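Local structure of isatin hydrolase (Ralstonia solanacearum, 5NMP) at residues A[140-145]-A[189-194]; A[131-136]-A[182-187]; A[54-59]-A[66-71]; A[30-35]-A[49-54]. The protein hydrolyses the lactam of isatin, probably to isatinate, as a cyclase-family enzyme with manganese bound in its active site. All blocks are in the same frame, centred on the assembly; numbering follows the deposited sequence.

Contact 1. Residues A[140-145]-A[189-194]; sequences GRIPAG and RNVHGF
The backbones of Arg141 to Gly145 and Arg189 to His192 run side by side in roughly the same sense, their end-to-end directions 35° apart, and one direct hydrogen bond joins them, from Gly145 N to Asn190 O at 2.9 Å. Ala144 CA points its hydrogen at Arg189 O in a C-H...O contact of 3.4 Å. Further back, a water donates to both Ile142 O and Arg189 O, bridging two carbonyls. The two arginines carry the outer end of the contact. Arg141 is stretched out from CG to NE, whereas the Arg189 chain bends at chi2 (-59°); the chains cross at about a right angle, and their guanidinium groups stack with centres 3.7 Å apart and planes inclined by 29°. Arg141 CZ lies over one face of the Arg189 group, offset toward the rim. Away from the arginine stack, Ile142 CG2 meets Val191 CG1 at 4.2 Å, a buried apolar touch. At the inner end, Gly145 O lies 3.4 Å from His192 CB, while the imidazole turns from Gly145, and its NE2 is hydrogen-bonded to Asn105 O. Two like charges face each other in the arginine stack, but Arg189 NE is salt-bridged to Glu136, and that carboxylate probably offsets much of the repulsion, leaving a stack of flat cations held beside an acid.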
# COMPACT_ATOMS: atom_id res chain seq x y z
N GLY A 140 1.44 -19.14 23.67
CA GLY A 140 0.08 -18.76 23.99
C GLY A 140 -0.89 -18.94 22.84
O GLY A 140 -0.49 -19.20 21.71
N ARG A 141 -2.18 -18.80 23.14
CA ARG A 141 -3.24 -19.01 22.17
C ARG A 141 -3.17 -18.01 21.01
O ARG A 141 -2.98 -16.82 21.22
CB ARG A 141 -4.60 -18.90 22.86
CG ARG A 141 -5.79 -19.25 22.00
CD ARG A 141 -7.09 -19.01 22.76
NE ARG A 141 -8.25 -19.50 22.04
CZ ARG A 141 -8.81 -20.69 22.23
NH1 ARG A 141 -8.31 -21.52 23.14
NH2 ARG A 141 -9.88 -21.05 21.53
N ILE A 142 -3.30 -18.52 19.79
CA ILE A 142 -3.39 -17.68 18.60
C ILE A 142 -4.68 -16.87 18.63
O ILE A 142 -5.77 -17.44 18.64
CB ILE A 142 -3.34 -18.53 17.31
CG1 ILE A 142 -2.05 -19.35 17.25
CG2 ILE A 142 -3.48 -17.64 16.09
CD1 ILE A 142 -2.01 -20.32 16.10
N PRO A 143 -4.56 -15.54 18.66
CA PRO A 143 -5.73 -14.66 18.84
C PRO A 143 -6.63 -14.58 17.60
O PRO A 143 -6.14 -14.63 16.47
CB PRO A 143 -5.10 -13.30 19.14
CG PRO A 143 -3.78 -13.34 18.46
CD PRO A 143 -3.31 -14.77 18.55
N ALA A 144 -7.93 -14.46 17.83
CA ALA A 144 -8.89 -14.35 16.73
C ALA A 144 -8.74 -13.01 16.03
O ALA A 144 -8.61 -11.97 16.67
CB ALA A 144 -10.31 -14.53 17.25
N GLY A 145 -8.76 -13.04 14.70
CA GLY A 145 -8.63 -11.84 13.90
C GLY A 145 -7.19 -11.47 13.60
O GLY A 145 -6.90 -10.35 13.18
N ARG A 189 -9.77 -21.13 15.70
CA ARG A 189 -8.99 -19.96 16.08
C ARG A 189 -9.45 -18.67 15.41
O ARG A 189 -9.06 -17.58 15.83
CB ARG A 189 -7.51 -20.20 15.79
CG ARG A 189 -6.87 -21.22 16.71
CD ARG A 189 -6.97 -20.78 18.16
NE ARG A 189 -6.32 -21.72 19.08
CZ ARG A 189 -6.95 -22.67 19.74
NH1 ARG A 189 -8.26 -22.83 19.61
NH2 ARG A 189 -6.28 -23.47 20.56
N ASN A 190 -10.26 -18.80 14.36
CA ASN A 190 -10.88 -17.65 13.70
C ASN A 190 -9.85 -16.62 13.24
O ASN A 190 -9.98 -15.43 13.51
CB ASN A 190 -11.91 -17.01 14.64
CG ASN A 190 -12.88 -16.09 13.92
OD1 ASN A 190 -12.99 -16.12 12.69
ND2 ASN A 190 -13.60 -15.28 14.68
N VAL A 191 -8.82 -17.10 12.56
CA VAL A 191 -7.73 -16.25 12.12
C VAL A 191 -8.17 -15.30 11.00
O VAL A 191 -9.19 -15.52 10.34
CB VAL A 191 -6.53 -17.07 11.63
CG1 VAL A 191 -6.05 -18.00 12.74
CG2 VAL A 191 -6.90 -17.86 10.39
N HIS A 192 -7.39 -14.24 10.82
CA HIS A 192 -7.67 -13.21 9.82
C HIS A 192 -7.27 -13.68 8.43
O HIS A 192 -7.96 -13.43 7.44
CB HIS A 192 -6.94 -11.92 10.19
CG HIS A 192 -7.24 -10.76 9.30
ND1 HIS A 192 -8.49 -10.18 9.23
CD2 HIS A 192 -6.45 -10.05 8.45
CE1 HIS A 192 -8.46 -9.17 8.38
NE2 HIS A 192 -7.24 -9.07 7.89
N GLY A 193 -6.14 -14.38 8.37
CA GLY A 193 -5.56 -14.77 7.09
C GLY A 193 -4.30 -15.59 7.24
O GLY A 193 -3.87 -15.88 8.35
N PHE A 194 -3.70 -15.95 6.11
CA PHE A 194 -2.48 -16.76 6.10
C PHE A 194 -1.41 -16.09 5.24
O PHE A 194 -1.67 -15.70 4.10
CB PHE A 194 -2.80 -18.17 5.59
CG PHE A 194 -1.77 -19.20 5.95
CD1 PHE A 194 -1.04 -19.84 4.97
CD2 PHE A 194 -1.54 -19.52 7.28
CE1 PHE A 194 -0.09 -20.79 5.30
CE2 PHE A 194 -0.59 -20.47 7.62
CZ PHE A 194 0.14 -21.11 6.63
O HOH W 1 -8.60 -17.79 18.82

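Contact 2. Residues A[131-136]-A[182-187]; sequences FLQAWE and VEWLIG
Trp184 reaches from helix 179-187 to helix 129-139 and is met there by Leu132, Gln133 and Glu136. Leu132 CB lies 3.8 Å from Trp184 CZ3, and Leu132 CD1 comes equally near Trp184 CE3, the two side chains sliding past each other in opposite directions. Beside this, Leu132 CD1 touches Leu185 CD2 at 3.9 Å; these leucine side chains cross at about a right angle. Gln133 comes from the same side of the indole plane as Leu132 but farther along it, with CG 4.0 Å from Trp184 CZ2 and its amide plane perpendicular to the ring. Glu136 and Trp184 reach toward each other tip to tip, so that Glu136 OE2 lies 3.7 Å from Trp184 CH2, with the carboxylate CD in the plane of the indole at its edge. No hydrogen bond joins the two segments. CG of Trp184 stands anti to the backbone N (chi1 -174°), which starts the side chain toward the other helix. Glu136 is positioned from outside the pair: its OE2 receives a salt bridge from Arg189 NE and a hydrogen bond from Ile142 N, and Arg189 also packs on Trp184. The helix segments are inclined by 46°, and their axes come no closer than 11.8 Å, a distance spanned by the large indole. Helix 129-139 rests on strand 107-114 through Phe131 and Trp135, whereas helix 179-187 packs on helix 214-221 through Val182 and Ile186, placing the pair among the helices that flank the central mixed sheet.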
# COMPACT_ATOMS: atom_id res chain seq x y z
N PHE A 131 1.81 -29.40 15.31
CA PHE A 131 2.87 -28.40 15.37
C PHE A 131 2.33 -27.05 15.84
O PHE A 131 2.99 -26.35 16.61
CB PHE A 131 3.53 -28.24 13.99
CG PHE A 131 4.77 -27.39 14.01
CD1 PHE A 131 4.69 -26.02 13.80
CD2 PHE A 131 6.02 -27.96 14.22
CE1 PHE A 131 5.83 -25.23 13.81
CE2 PHE A 131 7.17 -27.17 14.23
CZ PHE A 131 7.07 -25.81 14.03
N LEU A 132 1.13 -26.70 15.39
CA LEU A 132 0.51 -25.45 15.80
C LEU A 132 0.16 -25.46 17.30
O LEU A 132 0.36 -24.46 17.99
CB LEU A 132 -0.75 -25.18 14.97
CG LEU A 132 -0.51 -24.76 13.51
CD1 LEU A 132 -1.82 -24.73 12.74
CD2 LEU A 132 0.20 -23.41 13.43
N GLN A 133 -0.36 -26.58 17.78
CA GLN A 133 -0.73 -26.70 19.19
C GLN A 133 0.48 -26.70 20.12
O GLN A 133 0.39 -26.28 21.27
CB GLN A 133 -1.56 -27.97 19.42
CG GLN A 133 -2.98 -27.88 18.88
CD GLN A 133 -3.77 -29.15 19.10
OE1 GLN A 133 -3.21 -30.25 19.12
NE2 GLN A 133 -5.09 -29.01 19.25
N ALA A 134 1.61 -27.18 19.61
CA ALA A 134 2.86 -27.15 20.37
C ALA A 134 3.38 -25.72 20.45
O ALA A 134 3.98 -25.32 21.45
CB ALA A 134 3.89 -28.06 19.73
N TRP A 135 3.16 -24.96 19.38
CA TRP A 135 3.55 -23.56 19.33
C TRP A 135 2.81 -22.75 20.39
O TRP A 135 3.41 -21.92 21.07
CB TRP A 135 3.28 -22.98 17.93
CG TRP A 135 3.70 -21.56 17.75
CD1 TRP A 135 4.90 -21.11 17.25
CD2 TRP A 135 2.93 -20.38 18.03
NE1 TRP A 135 4.92 -19.74 17.22
CE2 TRP A 135 3.72 -19.27 17.70
CE3 TRP A 135 1.64 -20.17 18.55
CZ2 TRP A 135 3.27 -17.96 17.86
CZ3 TRP A 135 1.20 -18.86 18.70
CH2 TRP A 135 2.01 -17.78 18.36
N GLU A 136 1.52 -23.02 20.53
CA GLU A 136 0.69 -22.34 21.53
C GLU A 136 1.12 -22.67 22.95
O GLU A 136 0.95 -21.86 23.86
CB GLU A 136 -0.79 -22.69 21.34
CG GLU A 136 -1.45 -21.97 20.18
CD GLU A 136 -2.95 -22.21 20.13
OE1 GLU A 136 -3.41 -23.24 20.67
OE2 GLU A 136 -3.67 -21.36 19.56
N VAL A 182 -5.50 -25.97 8.15
CA VAL A 182 -6.30 -24.87 7.61
C VAL A 182 -7.68 -24.84 8.27
O VAL A 182 -8.16 -23.78 8.67
CB VAL A 182 -6.45 -24.99 6.08
CG1 VAL A 182 -7.36 -23.90 5.55
CG2 VAL A 182 -5.08 -24.91 5.41
N GLU A 183 -8.30 -26.01 8.40
CA GLU A 183 -9.60 -26.12 9.06
C GLU A 183 -9.54 -25.67 10.52
O GLU A 183 -10.45 -25.00 11.01
CB GLU A 183 -10.13 -27.55 8.97
CG GLU A 183 -10.57 -27.97 7.57
CD GLU A 183 -10.93 -29.44 7.48
OE1 GLU A 183 -10.59 -30.21 8.40
OE2 GLU A 183 -11.55 -29.83 6.46
N TRP A 184 -8.47 -26.05 11.21
CA TRP A 184 -8.28 -25.70 12.61
C TRP A 184 -8.09 -24.20 12.80
O TRP A 184 -8.70 -23.59 13.67
CB TRP A 184 -7.09 -26.47 13.19
CG TRP A 184 -6.89 -26.30 14.67
CD1 TRP A 184 -7.56 -26.94 15.66
CD2 TRP A 184 -5.94 -25.44 15.31
NE1 TRP A 184 -7.09 -26.54 16.89
CE2 TRP A 184 -6.10 -25.62 16.70
CE3 TRP A 184 -4.97 -24.54 14.85
CZ2 TRP A 184 -5.33 -24.93 17.63
CZ3 TRP A 184 -4.20 -23.86 15.78
CH2 TRP A 184 -4.39 -24.05 17.16
N LEU A 185 -7.24 -23.61 11.96
CA LEU A 185 -6.98 -22.17 12.02
C LEU A 185 -8.25 -21.35 11.80
O LEU A 185 -8.45 -20.32 12.45
CB LEU A 185 -5.92 -21.77 10.98
CG LEU A 185 -4.48 -22.14 11.32
CD1 LEU A 185 -3.54 -21.65 10.23
CD2 LEU A 185 -4.08 -21.55 12.66
N ILE A 186 -9.09 -21.79 10.88
CA ILE A 186 -10.33 -21.08 10.58
C ILE A 186 -11.40 -21.34 11.64
O ILE A 186 -11.96 -20.40 12.21
CB ILE A 186 -10.88 -21.46 9.20
CG1 ILE A 186 -9.90 -21.05 8.11
CG2 ILE A 186 -12.24 -20.82 8.97
CD1 ILE A 186 -10.30 -21.52 6.72
N GLY A 187 -11.66 -22.61 11.91
CA GLY A 187 -12.76 -23.01 12.77
C GLY A 187 -12.53 -22.91 14.26
O GLY A 187 -13.45 -22.61 15.02

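Contact 3. Residues A[54-59]-A[66-71]; sequences ERISHY and WYWNNF
Glu54 and Asn70 form an antiparallel hydrogen-bonded pair in a beta hairpin, Glu54 N giving to Asn70 O and Asn70 N to Glu54 O, each at 2.9 Å. Arg55 and Asn69 follow as a non-hydrogen-bonded pair. A classic beta bulge then sets Ile56 and Ser57 together opposite Trp68: Ile56 N donates to Trp68 O, while Trp68 N makes a weak 3.4 Å bond to Ser57 O. Beyond it, Trp66 O accepts from Tyr59 N and Ser57 OG, which arrive above opposite faces of the carbonyl plane; Ser57 OG is placed there by its position between the backbone N and the carbonyl carbon (chi1 69°). In a CH-pi contact, Ile56 CD1 stands 3.9 Å from the centroid of the Trp68 five-membered ring, almost on its normal; the same methyl packs against the Asn70 amide. His58, Tyr59 and Tyr67 form an aromatic cluster. The edge of His58 points to the face of Tyr67 in an offset T-shaped pair, planes at 88°, and Tyr67 CB lies over one face of the Tyr59 ring. On the side of the strand that bears Tyr67, Asn69 ND2 gives a straight hydrogen bond to Tyr67 OH. Several polar groups bond to the second subunit: Tyr59 OH to Ala85 O, Tyr67 OH to Gly252 O and Asn70 OD1 to Gln49 N of that chain, whose strand also pairs with Asn70 and Phe71. The hairpin is thus held by strand pairing and ring contacts within the chain, while several of its polar side-chain ends bond across the dimer interface.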
# COMPACT_ATOMS: atom_id res chain seq x y z
N GLU A 54 9.38 0.40 -17.88
CA GLU A 54 9.98 1.19 -18.94
C GLU A 54 10.04 2.66 -18.56
O GLU A 54 9.06 3.25 -18.12
CB GLU A 54 9.23 1.00 -20.26
CG GLU A 54 7.72 1.15 -20.13
CD GLU A 54 7.01 0.93 -21.45
OE1 GLU A 54 7.69 0.94 -22.50
OE2 GLU A 54 5.78 0.74 -21.44
N ARG A 55 11.22 3.25 -18.74
CA ARG A 55 11.47 4.63 -18.36
C ARG A 55 10.77 5.61 -19.31
O ARG A 55 10.78 5.41 -20.53
CB ARG A 55 12.98 4.90 -18.33
CG ARG A 55 13.37 6.25 -17.79
CD ARG A 55 14.87 6.48 -17.94
NE ARG A 55 15.65 5.68 -17.01
CZ ARG A 55 16.98 5.75 -16.90
NH1 ARG A 55 17.66 6.58 -17.67
NH2 ARG A 55 17.61 4.99 -16.02
N ILE A 56 10.15 6.64 -18.75
CA ILE A 56 9.52 7.68 -19.55
C ILE A 56 10.49 8.84 -19.80
O ILE A 56 10.64 9.31 -20.93
CB ILE A 56 8.24 8.23 -18.88
CG1 ILE A 56 7.32 7.09 -18.45
CG2 ILE A 56 7.51 9.18 -19.81
CD1 ILE A 56 6.06 7.56 -17.76
N SER A 57 11.15 9.29 -18.73
CA SER A 57 12.15 10.34 -18.83
C SER A 57 13.12 10.26 -17.65
O SER A 57 12.79 9.70 -16.60
CB SER A 57 11.49 11.72 -18.88
OG SER A 57 10.89 12.04 -17.63
N HIS A 58 14.31 10.83 -17.82
CA HIS A 58 15.33 10.81 -16.78
C HIS A 58 16.10 12.12 -16.77
O HIS A 58 17.30 12.15 -17.08
CB HIS A 58 16.28 9.62 -16.98
CG HIS A 58 17.26 9.42 -15.86
ND1 HIS A 58 16.87 9.11 -14.58
CD2 HIS A 58 18.61 9.49 -15.84
CE1 HIS A 58 17.94 8.99 -13.81
NE2 HIS A 58 19.01 9.22 -14.55
N TYR A 59 15.41 13.20 -16.43
CA TYR A 59 15.97 14.55 -16.43
C TYR A 59 16.65 14.86 -17.77
O TYR A 59 17.75 15.40 -17.80
CB TYR A 59 16.97 14.73 -15.28
CG TYR A 59 16.64 13.95 -14.03
CD1 TYR A 59 15.63 14.36 -13.17
CD2 TYR A 59 17.35 12.80 -13.69
CE1 TYR A 59 15.33 13.65 -12.01
CE2 TYR A 59 17.06 12.08 -12.55
CZ TYR A 59 16.05 12.51 -11.71
OH TYR A 59 15.76 11.80 -10.57
N TRP A 66 12.24 16.13 -14.59
CA TRP A 66 11.62 15.03 -13.86
C TRP A 66 12.04 13.64 -14.35
O TRP A 66 12.63 13.49 -15.42
CB TRP A 66 10.10 15.16 -13.93
CG TRP A 66 9.56 15.27 -15.32
CD1 TRP A 66 9.13 14.26 -16.12
CD2 TRP A 66 9.39 16.48 -16.07
NE1 TRP A 66 8.71 14.75 -17.33
CE2 TRP A 66 8.85 16.11 -17.32
CE3 TRP A 66 9.64 17.83 -15.81
CZ2 TRP A 66 8.56 17.05 -18.31
CZ3 TRP A 66 9.35 18.76 -16.80
CH2 TRP A 66 8.82 18.37 -18.03
N TYR A 67 11.73 12.64 -13.53
CA TYR A 67 12.02 11.25 -13.83
C TYR A 67 10.87 10.37 -13.36
O TYR A 67 10.39 10.53 -12.24
CB TYR A 67 13.33 10.82 -13.15
CG TYR A 67 13.43 9.34 -12.83
CD1 TYR A 67 13.57 8.40 -13.84
CD2 TYR A 67 13.39 8.90 -11.52
CE1 TYR A 67 13.66 7.05 -13.55
CE2 TYR A 67 13.49 7.55 -11.22
CZ TYR A 67 13.62 6.63 -12.24
OH TYR A 67 13.71 5.29 -11.95
N TRP A 68 10.41 9.47 -14.22
CA TRP A 68 9.30 8.56 -13.89
C TRP A 68 9.17 7.41 -14.88
O TRP A 68 9.69 7.47 -15.99
CB TRP A 68 7.97 9.32 -13.79
CG TRP A 68 7.59 10.13 -15.01
CD1 TRP A 68 8.39 10.48 -16.06
CD2 TRP A 68 6.30 10.70 -15.28
NE1 TRP A 68 7.68 11.22 -16.97
CE2 TRP A 68 6.40 11.37 -16.52
CE3 TRP A 68 5.08 10.71 -14.61
CZ2 TRP A 68 5.32 12.04 -17.09
CZ3 TRP A 68 4.01 11.37 -15.18
CH2 TRP A 68 4.14 12.03 -16.41
N ASN A 69 8.47 6.36 -14.46
CA ASN A 69 8.34 5.13 -15.25
C ASN A 69 6.90 4.72 -15.52
O ASN A 69 5.98 5.15 -14.83
CB ASN A 69 9.05 3.97 -14.54
CG ASN A 69 10.50 4.27 -14.21
OD1 ASN A 69 11.39 4.07 -15.03
ND2 ASN A 69 10.74 4.73 -12.99
N ASN A 70 6.72 3.89 -16.54
CA ASN A 70 5.50 3.09 -16.70
C ASN A 70 5.82 1.65 -16.32
O ASN A 70 6.95 1.21 -16.50
CB ASN A 70 4.98 3.14 -18.14
CG ASN A 70 4.37 4.48 -18.50
OD1 ASN A 70 3.71 5.11 -17.67
ND2 ASN A 70 4.57 4.91 -19.73
N PHE A 71 4.84 0.92 -15.79
CA PHE A 71 5.07 -0.49 -15.48
C PHE A 71 3.86 -1.36 -15.76
O PHE A 71 2.73 -0.88 -15.89
CB PHE A 71 5.52 -0.66 -14.02
CG PHE A 71 4.44 -0.38 -13.00
CD1 PHE A 71 3.71 -1.41 -12.44
CD2 PHE A 71 4.18 0.92 -12.59
CE1 PHE A 71 2.73 -1.16 -11.50
CE2 PHE A 71 3.20 1.18 -11.65
CZ PHE A 71 2.47 0.14 -11.10

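Contact 4. Residues A[30-35]-A[49-54]; sequences QTLSPS and QPFKIE
At the base of the hairpin arm built from strands 52-60 and 66-74, Phe51 packs its ring against Leu32, Ser33 and Pro34 of the loop that follows strand 24-27. CG of Phe51 stands anti to the backbone N (chi1 -175°), at the root of a ring that meets the loop. Leu32 CB sits over one face, 4.1 Å from the ring centroid and 13° off the normal, a CH-pi contact displaced toward the rim; CE2 and CZ are the ring atoms nearest to it. The side chains of Leu32 and Phe51 cross at about a right angle. The Leu32 backbone takes part too, its O lying 3.8 Å from Phe51 CE1. Nearer the root of the ring, Ser33 C is 3.7 Å from Phe51 CD1, and Pro34 N lies at the ring edge near its plane. Pro34 CA makes a C-H...O contact of 3.3 Å with Phe51 O, and its CG rests 4.1 Å from Ile53 CG2. Within the loop, Ser33 OG and Ser35 OG share a hydrogen bond of 2.8 Å. Phe51 also packs on Cys73 of the partner strand. Ile53 touches Ile250 of the second subunit, and the Leu32 backbone makes hydrogen bonds to that subunit. Leu32 lies about 8 Å, side chain to side chain, from the manganese ligand His80, and about 12 Å from the ion itself. No hydrogen bond links the two segments, so the arm meets this loop through ring-face, proline and C-H...O contacts, a mostly apolar junction between the metal-binding body and the subunit interface.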
# COMPACT_ATOMS: atom_id res chain seq x y z
N GLN A 30 9.22 -7.70 -0.69
CA GLN A 30 10.27 -7.93 -1.68
C GLN A 30 10.28 -6.79 -2.70
O GLN A 30 9.29 -6.08 -2.86
CB GLN A 30 10.06 -9.27 -2.39
CG GLN A 30 10.20 -10.50 -1.50
CD GLN A 30 11.64 -11.00 -1.42
OE1 GLN A 30 12.58 -10.27 -1.69
NE2 GLN A 30 11.80 -12.27 -1.05
N THR A 31 11.40 -6.63 -3.40
CA THR A 31 11.52 -5.57 -4.40
C THR A 31 10.96 -5.97 -5.76
O THR A 31 11.39 -6.97 -6.34
CB THR A 31 12.99 -5.13 -4.57
OG1 THR A 31 13.42 -4.45 -3.38
CG2 THR A 31 13.13 -4.18 -5.75
N LEU A 32 10.01 -5.19 -6.26
CA LEU A 32 9.45 -5.39 -7.60
C LEU A 32 10.47 -5.05 -8.68
O LEU A 32 10.84 -3.89 -8.87
CB LEU A 32 8.20 -4.53 -7.79
CG LEU A 32 6.94 -4.94 -7.04
CD1 LEU A 32 5.95 -3.79 -7.02
CD2 LEU A 32 6.31 -6.17 -7.70
N SER A 33 10.90 -6.08 -9.41
CA SER A 33 11.91 -5.93 -10.45
C SER A 33 11.69 -6.98 -11.54
O SER A 33 11.06 -8.01 -11.28
CB SER A 33 13.31 -6.04 -9.85
OG SER A 33 14.16 -6.86 -10.63
N PRO A 34 12.18 -6.73 -12.76
CA PRO A 34 12.04 -7.71 -13.84
C PRO A 34 12.70 -9.06 -13.56
O PRO A 34 12.42 -10.04 -14.25
CB PRO A 34 12.72 -7.02 -15.03
CG PRO A 34 12.59 -5.58 -14.74
CD PRO A 34 12.73 -5.45 -13.25
N SER A 35 13.56 -9.11 -12.55
CA SER A 35 14.27 -10.34 -12.23
C SER A 35 13.54 -11.17 -11.17
O SER A 35 13.94 -12.29 -10.86
CB SER A 35 15.69 -10.03 -11.75
OG SER A 35 15.67 -9.27 -10.56
N GLN A 49 1.47 -12.05 -16.30
CA GLN A 49 2.61 -11.33 -16.86
C GLN A 49 3.68 -11.14 -15.81
O GLN A 49 3.38 -10.95 -14.63
CB GLN A 49 2.18 -9.97 -17.41
CG GLN A 49 1.60 -10.01 -18.82
CD GLN A 49 1.22 -8.64 -19.33
OE1 GLN A 49 1.14 -7.68 -18.56
NE2 GLN A 49 0.99 -8.54 -20.63
N PRO A 50 4.96 -11.20 -16.22
CA PRO A 50 6.06 -10.82 -15.34
C PRO A 50 6.09 -9.31 -15.14
O PRO A 50 5.38 -8.59 -15.84
CB PRO A 50 7.30 -11.31 -16.09
CG PRO A 50 6.89 -11.30 -17.52
CD PRO A 50 5.43 -11.67 -17.54
N PHE A 51 6.88 -8.83 -14.19
CA PHE A 51 6.99 -7.40 -13.95
C PHE A 51 7.87 -6.74 -15.01
O PHE A 51 9.03 -7.09 -15.16
CB PHE A 51 7.54 -7.12 -12.55
CG PHE A 51 7.57 -5.66 -12.19
CD1 PHE A 51 8.73 -4.92 -12.35
CD2 PHE A 51 6.44 -5.03 -11.70
CE1 PHE A 51 8.76 -3.57 -12.01
CE2 PHE A 51 6.46 -3.69 -11.36
CZ PHE A 51 7.62 -2.96 -11.52
N LYS A 52 7.29 -5.79 -15.75
CA LYS A 52 8.05 -5.04 -16.75
C LYS A 52 8.00 -3.55 -16.44
O LYS A 52 6.95 -3.01 -16.09
CB LYS A 52 7.52 -5.29 -18.16
CG LYS A 52 7.63 -6.73 -18.64
CD LYS A 52 7.38 -6.81 -20.14
CE LYS A 52 7.28 -8.25 -20.62
NZ LYS A 52 6.02 -8.91 -20.17
N ILE A 53 9.14 -2.87 -16.59
CA ILE A 53 9.20 -1.44 -16.32
C ILE A 53 9.95 -0.71 -17.42
O ILE A 53 11.01 -1.15 -17.88
CB ILE A 53 9.85 -1.16 -14.94
CG1 ILE A 53 9.74 0.32 -14.57
CG2 ILE A 53 11.30 -1.65 -14.90
CD1 ILE A 53 10.17 0.62 -13.15
N GLU A 54 9.38 0.40 -17.88
CA GLU A 54 9.98 1.19 -18.94
C GLU A 54 10.04 2.66 -18.56
O GLU A 54 9.06 3.25 -18.12
CB GLU A 54 9.23 1.00 -20.26
CG GLU A 54 7.72 1.15 -20.13
CD GLU A 54 7.01 0.93 -21.45
OE1 GLU A 54 7.69 0.94 -22.50
OE2 GLU A 54 5.78 0.74 -21.44

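Overall arrangement
Contacts 1 and 2 lie on one side of the chain's centre and touch: Glu136 of contact 2 is shared with contact 1, and helix 179-187 leads on to strand 193-195. Contacts 3 and 4 lie on the opposite side, share Glu54 and strand 52-60, and both meet the second subunit, which neither contact 1 nor contact 2 does. Contact 4 is the buried one; the other three are partly buried. Contact 1 combines charged groups with backbone bonding, contact 2 is mainly indole and leucine packing, contact 3 relies on strand pairing and aromatic rings, and contact 4 is chiefly apolar. Centres of contacts 2 and 3 are about 47 Å apart.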